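Local structure of GH18329p (Drosophila melanogaster, 5YGB) at residues A[30-34]-A[96-100]; A[125-129]-A[167-172]. The protein acts in the piRNA pathway that silences transposons in the germline, its extended Tudor domain binding the N-terminal tail of Piwi. The protein carries 1 engineered substitution. All coordinates share one frame. Residue numbers count along the deposited sequence, not the author numbering.

Interaction 1: residues A[30-34]-A[96-100]. Engineered in segment 30-34: A31 (natural residue Asp).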
loop_
_atom_site.group_PDB
_atom_site.type_symbol
_atom_site.label_atom_id
_atom_site.label_comp_id
_atom_site.label_asym_id
_atom_site.label_seq_id
_atom_site.Cartn_x
_atom_site.Cartn_y
_atom_site.Cartn_z
ATOM N N LEU A 30 -2.776 5.572 -13.120
ATOM C CA LEU A 30 -3.480 5.069 -11.939
ATOM C C LEU A 30 -4.698 5.932 -11.606
ATOM O O LEU A 30 -5.782 5.397 -11.358
ATOM C CB LEU A 30 -2.549 4.992 -10.724
ATOM C CG LEU A 30 -3.227 4.549 -9.423
ATOM C CD1 LEU A 30 -3.862 3.170 -9.545
ATOM C CD2 LEU A 30 -2.211 4.580 -8.286
ATOM N N ALA A 31 -4.540 7.255 -11.601
ATOM C CA ALA A 31 -5.661 8.136 -11.287
ATOM C C ALA A 31 -6.792 7.963 -12.293
ATOM O O ALA A 31 -7.976 7.920 -11.917
ATOM C CB ALA A 31 -5.197 9.583 -11.244
ATOM N N SER A 32 -6.437 7.817 -13.565
ATOM C CA SER A 32 -7.426 7.569 -14.604
ATOM C C SER A 32 -8.139 6.240 -14.394
ATOM O O SER A 32 -9.358 6.141 -14.576
ATOM C CB SER A 32 -6.768 7.602 -15.979
ATOM O OG SER A 32 -6.262 8.898 -16.255
ATOM N N MET A 33 -7.391 5.219 -13.991
ATOM C CA MET A 33 -7.966 3.900 -13.773
ATOM C C MET A 33 -8.896 3.883 -12.570
ATOM O O MET A 33 -9.958 3.249 -12.608
ATOM C CB MET A 33 -6.856 2.870 -13.593
ATOM C CG MET A 33 -7.392 1.438 -13.473
ATOM S SD MET A 33 -6.115 0.233 -13.068
ATOM C CE MET A 33 -5.711 0.752 -11.423
ATOM N N VAL A 34 -8.511 4.561 -11.492
ATOM C CA VAL A 34 -9.401 4.621 -10.339
ATOM C C VAL A 34 -10.717 5.295 -10.739
ATOM O O VAL A 34 -11.796 4.805 -10.411
ATOM C CB VAL A 34 -8.761 5.355 -9.144
ATOM C CG1 VAL A 34 -9.756 5.475 -8.007
ATOM C CG2 VAL A 34 -7.530 4.599 -8.674
ATOM N N VAL A 96 -3.420 -3.464 -4.227
ATOM C CA VAL A 96 -2.135 -3.597 -4.898
ATOM C C VAL A 96 -1.559 -2.271 -5.402
ATOM O O VAL A 96 -0.353 -2.170 -5.603
ATOM C CB VAL A 96 -2.225 -4.604 -6.092
ATOM C CG1 VAL A 96 -2.642 -5.984 -5.606
ATOM C CG2 VAL A 96 -3.177 -4.109 -7.174
ATOM N N ASP A 97 -2.393 -1.258 -5.612
ATOM C CA ASP A 97 -1.890 0.013 -6.111
ATOM C C ASP A 97 -1.563 0.997 -4.996
ATOM O O ASP A 97 -0.929 2.013 -5.270
ATOM C CB ASP A 97 -2.889 0.629 -7.092
ATOM C CG ASP A 97 -3.022 -0.196 -8.338
ATOM O OD1 ASP A 97 -1.969 -0.625 -8.874
ATOM O OD2 ASP A 97 -4.165 -0.438 -8.777
ATOM N N TYR A 98 -1.965 0.703 -3.754
ATOM C CA TYR A 98 -1.804 1.667 -2.649
ATOM C C TYR A 98 -1.060 1.117 -1.442
ATOM O O TYR A 98 -0.309 1.849 -0.787
ATOM C CB TYR A 98 -3.180 2.182 -2.214
ATOM C CG TYR A 98 -3.781 3.116 -3.227
ATOM C CD1 TYR A 98 -4.445 2.633 -4.358
ATOM C CD2 TYR A 98 -3.654 4.487 -3.087
ATOM C CE1 TYR A 98 -4.967 3.496 -5.300
ATOM C CE2 TYR A 98 -4.180 5.348 -4.010
ATOM C CZ TYR A 98 -4.828 4.858 -5.116
ATOM O OH TYR A 98 -5.341 5.745 -6.033
ATOM N N GLY A 99 -1.252 -0.160 -1.125
ATOM C CA GLY A 99 -0.533 -0.778 -0.020
ATOM C C GLY A 99 -1.381 -1.124 1.192
ATOM O O GLY A 99 -0.956 -1.920 2.036
ATOM N N ASP A 100 -2.572 -0.547 1.280
ATOM C CA ASP A 100 -3.481 -0.840 2.384
ATOM C C ASP A 100 -3.978 -2.282 2.367
ATOM O O ASP A 100 -4.092 -2.903 1.311
ATOM C CB ASP A 100 -4.699 0.083 2.329
ATOM C CG ASP A 100 -4.326 1.546 2.262
ATOM O OD1 ASP A 100 -4.236 2.189 3.329
ATOM O OD2 ASP A 100 -4.129 2.053 1.141
#
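One helical turn packs over an irregular loop here, the backbones held apart and side chains alone meeting. Residues 30-34 form a turn of helix 25-41, closed by the bond from V34 N to L30 O at 2.9 Å, while 96-100 links strands 89-95 and 101-104 of the Tudor barrel. The nearest CA atoms are those of L30 and D97, at 7.9 Å. L30, M33 and V34 all point their CA-to-CB bonds toward the loop, whereas the engineered A31 (Asp in the natural protein) points away. L30 CD1 rests 3.7 Å from D97 CB, and L30 CD2 lies 4.1 Å from Y98 CZ. V34 CG2 comes to the ring edge of Y98, 3.6 Å from Y98 OH, and M33 CE lies 3.3 Å from D97 OD2. The Y98 ring also meets that of Y72 with the planes nearly perpendicular. Contact across the segments is thus van der Waals, including the M33 methyl against a carboxylate oxygen, and both oxygens of D97 are hydrogen-bonded elsewhere: OD1 forms a salt bridge with R73 of the Tudor sheet and accepts from Q122 N. The carbonyls of D97 and Y98 bond Q21 and S10 of the second barrel, so the helix lays apolar side chains on a loop whose polar bonds reach both barrels, at the junction characteristic of an extended Tudor domain.

Interaction 2: residues A[125-129]-A[167-172]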
loop_
_atom_site.group_PDB
_atom_site.type_symbol
_atom_site.label_atom_id
_atom_site.label_comp_id
_atom_site.label_asym_id
_atom_site.label_seq_id
_atom_site.Cartn_x
_atom_site.Cartn_y
_atom_site.Cartn_z
ATOM N N GLU A 125 6.314 -1.880 -1.392
ATOM C CA GLU A 125 6.618 -1.880 0.031
ATOM C C GLU A 125 8.103 -1.594 0.254
ATOM O O GLU A 125 8.957 -2.194 -0.398
ATOM C CB GLU A 125 6.233 -3.218 0.681
ATOM C CG GLU A 125 6.189 -3.157 2.188
ATOM C CD GLU A 125 6.034 -4.514 2.838
ATOM O OE1 GLU A 125 5.548 -5.451 2.165
ATOM O OE2 GLU A 125 6.404 -4.640 4.022
ATOM N N CYS A 126 8.394 -0.679 1.175
ATOM C CA CYS A 126 9.756 -0.232 1.474
ATOM C C CYS A 126 9.940 -0.111 2.965
ATOM O O CYS A 126 8.975 -0.114 3.730
ATOM C CB CYS A 126 10.049 1.143 0.866
ATOM S SG CYS A 126 9.897 1.306 -0.913
ATOM N N PHE A 127 11.196 0.037 3.374
ATOM C CA PHE A 127 11.509 0.540 4.705
ATOM C C PHE A 127 12.414 1.764 4.591
ATOM O O PHE A 127 13.060 1.975 3.562
ATOM C CB PHE A 127 12.145 -0.568 5.583
ATOM C CG PHE A 127 13.549 -0.983 5.178
ATOM C CD1 PHE A 127 13.749 -1.917 4.170
ATOM C CD2 PHE A 127 14.655 -0.492 5.855
ATOM C CE1 PHE A 127 15.028 -2.328 3.819
ATOM C CE2 PHE A 127 15.934 -0.903 5.505
ATOM C CZ PHE A 127 16.114 -1.823 4.487
ATOM N N LEU A 128 12.421 2.586 5.632
ATOM C CA LEU A 128 13.293 3.753 5.661
ATOM C C LEU A 128 14.676 3.298 6.089
ATOM O O LEU A 128 14.836 2.768 7.180
ATOM C CB LEU A 128 12.760 4.826 6.616
ATOM C CG LEU A 128 13.423 6.203 6.545
ATOM C CD1 LEU A 128 13.124 6.846 5.191
ATOM C CD2 LEU A 128 12.936 7.081 7.697
ATOM N N ALA A 129 15.669 3.478 5.224
ATOM C CA ALA A 129 17.025 3.025 5.532
ATOM C C ALA A 129 17.661 3.789 6.693
ATOM O O ALA A 129 17.350 4.954 6.943
ATOM C CB ALA A 129 17.899 3.138 4.297
ATOM N N VAL A 167 18.838 2.517 -1.427
ATOM C CA VAL A 167 20.242 2.459 -1.016
ATOM C C VAL A 167 20.631 1.129 -0.387
ATOM O O VAL A 167 21.814 0.894 -0.129
ATOM C CB VAL A 167 20.594 3.589 -0.019
ATOM C CG1 VAL A 167 20.399 4.956 -0.673
ATOM C CG2 VAL A 167 19.779 3.459 1.268
ATOM N N THR A 168 19.653 0.258 -0.145
ATOM C CA THR A 168 19.932 -1.052 0.445
ATOM C C THR A 168 18.713 -1.955 0.272
ATOM O O THR A 168 17.662 -1.500 -0.169
ATOM C CB THR A 168 20.301 -0.936 1.949
ATOM O OG1 THR A 168 20.819 -2.188 2.432
ATOM C CG2 THR A 168 19.082 -0.534 2.771
ATOM N N TYR A 169 18.875 -3.230 0.615
ATOM C CA TYR A 169 17.800 -4.227 0.624
ATOM C C TYR A 169 17.879 -5.058 1.890
ATOM O O TYR A 169 18.975 -5.285 2.415
ATOM C CB TYR A 169 17.879 -5.186 -0.576
ATOM C CG TYR A 169 17.553 -4.571 -1.908
ATOM C CD1 TYR A 169 16.238 -4.454 -2.337
ATOM C CD2 TYR A 169 18.563 -4.110 -2.738
ATOM C CE1 TYR A 169 15.936 -3.878 -3.561
ATOM C CE2 TYR A 169 18.274 -3.535 -3.954
ATOM C CZ TYR A 169 16.967 -3.424 -4.362
ATOM O OH TYR A 169 16.698 -2.850 -5.572
ATOM N N LYS A 170 16.733 -5.535 2.366
ATOM C CA LYS A 170 16.718 -6.460 3.489
ATOM C C LYS A 170 15.819 -7.632 3.153
ATOM O O LYS A 170 14.800 -7.484 2.486
ATOM C CB LYS A 170 16.260 -5.774 4.785
ATOM C CG LYS A 170 14.756 -5.673 4.968
ATOM C CD LYS A 170 14.374 -5.486 6.434
ATOM C CE LYS A 170 14.789 -4.120 6.953
ATOM N NZ LYS A 170 14.201 -3.805 8.295
ATOM N N GLU A 171 16.229 -8.813 3.589
ATOM C CA GLU A 171 15.430 -10.004 3.404
ATOM C C GLU A 171 14.148 -9.860 4.198
ATOM O O GLU A 171 14.176 -9.468 5.364
ATOM C CB GLU A 171 16.207 -11.240 3.854
ATOM C CG GLU A 171 15.895 -12.487 3.067
ATOM C CD GLU A 171 16.560 -13.712 3.646
ATOM O OE1 GLU A 171 16.989 -13.661 4.819
ATOM O OE2 GLU A 171 16.669 -14.719 2.921
ATOM N N ARG A 172 13.020 -10.154 3.563
ATOM C CA ARG A 172 11.753 -10.141 4.269
ATOM C C ARG A 172 11.754 -11.194 5.365
ATOM O O ARG A 172 12.154 -12.334 5.137
ATOM C CB ARG A 172 10.590 -10.387 3.310
ATOM C CG ARG A 172 10.017 -9.121 2.714
ATOM C CD ARG A 172 8.691 -9.392 2.024
ATOM N NE ARG A 172 8.064 -8.162 1.546
ATOM C CZ ARG A 172 8.292 -7.615 0.357
ATOM N NH1 ARG A 172 9.142 -8.180 -0.487
ATOM N NH2 ARG A 172 7.670 -6.498 0.011
HETATM O O HOH W 1 7.507 -7.216 4.353
#
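In an extended Tudor domain, an SN-like β-barrel accompanies the Tudor barrel, and this contact lies in that five-stranded partner. Strands 124-128 and 162-171 are not neighbours in it: strand 188-195 runs between them, and the axes of their 125-128 and 167-171 parts cross at 113° with a closest approach of 8.6 Å. The backbone of F127 is therefore satisfied by P190 and V192 of the intervening strand, that of C126 by F18. V167 and T168 together face G191 in a classic β bulge.

Side chains bridge the two strands. F127 points toward 167-172 and meets K170, whose CE sits 3.4 Å from the centroid of the F127 ring, 5° off its normal, in a CH-π contact; K170 NZ follows at 4.3 Å from that centroid, over the same face, as a cation-π partner. T168 CG2 approaches F127 CZ at 3.7 Å, and farther along A129 CB packs on V167 CG2 at 3.6 Å.

At the other end, the guanidinium of R172 is met by several partners. R172 NH2 donates to E125 OE1 at 3.2 Å, nearly linear at 170°, forming a salt bridge. R172 NH1 is satisfied by T187 OG1, outside both segments. The other carboxylate oxygen, E125 OE2, accepts from a water at 2.8 Å, and this same water takes a weak hydrogen bond from R172 NE at 3.0 Å, so that direct and water-mediated links join one carboxylate to one guanidinium.

Interaction 1 closes along the chain before interaction 2 opens, and their centres lie 22 Å apart; the nearest atoms, about 7 Å from each other, do not touch. Interaction 1 lies at the junction of the barrels, where helix 25-41 meets a loop of the antiparallel Tudor sheet; interaction 2 joins two non-adjacent strands of the second barrel. Strand 17-22 is next to both. That barrel is built from both ends of the chain: strands 5-12 and 17-22 precede the helix, and 124-128, 162-171 and 188-195 follow the Tudor sheet. Helix 25-41 thus leads from one barrel to the other, consistent with the two acting as one extended Tudor unit, the domain that binds Piwi's N-terminus.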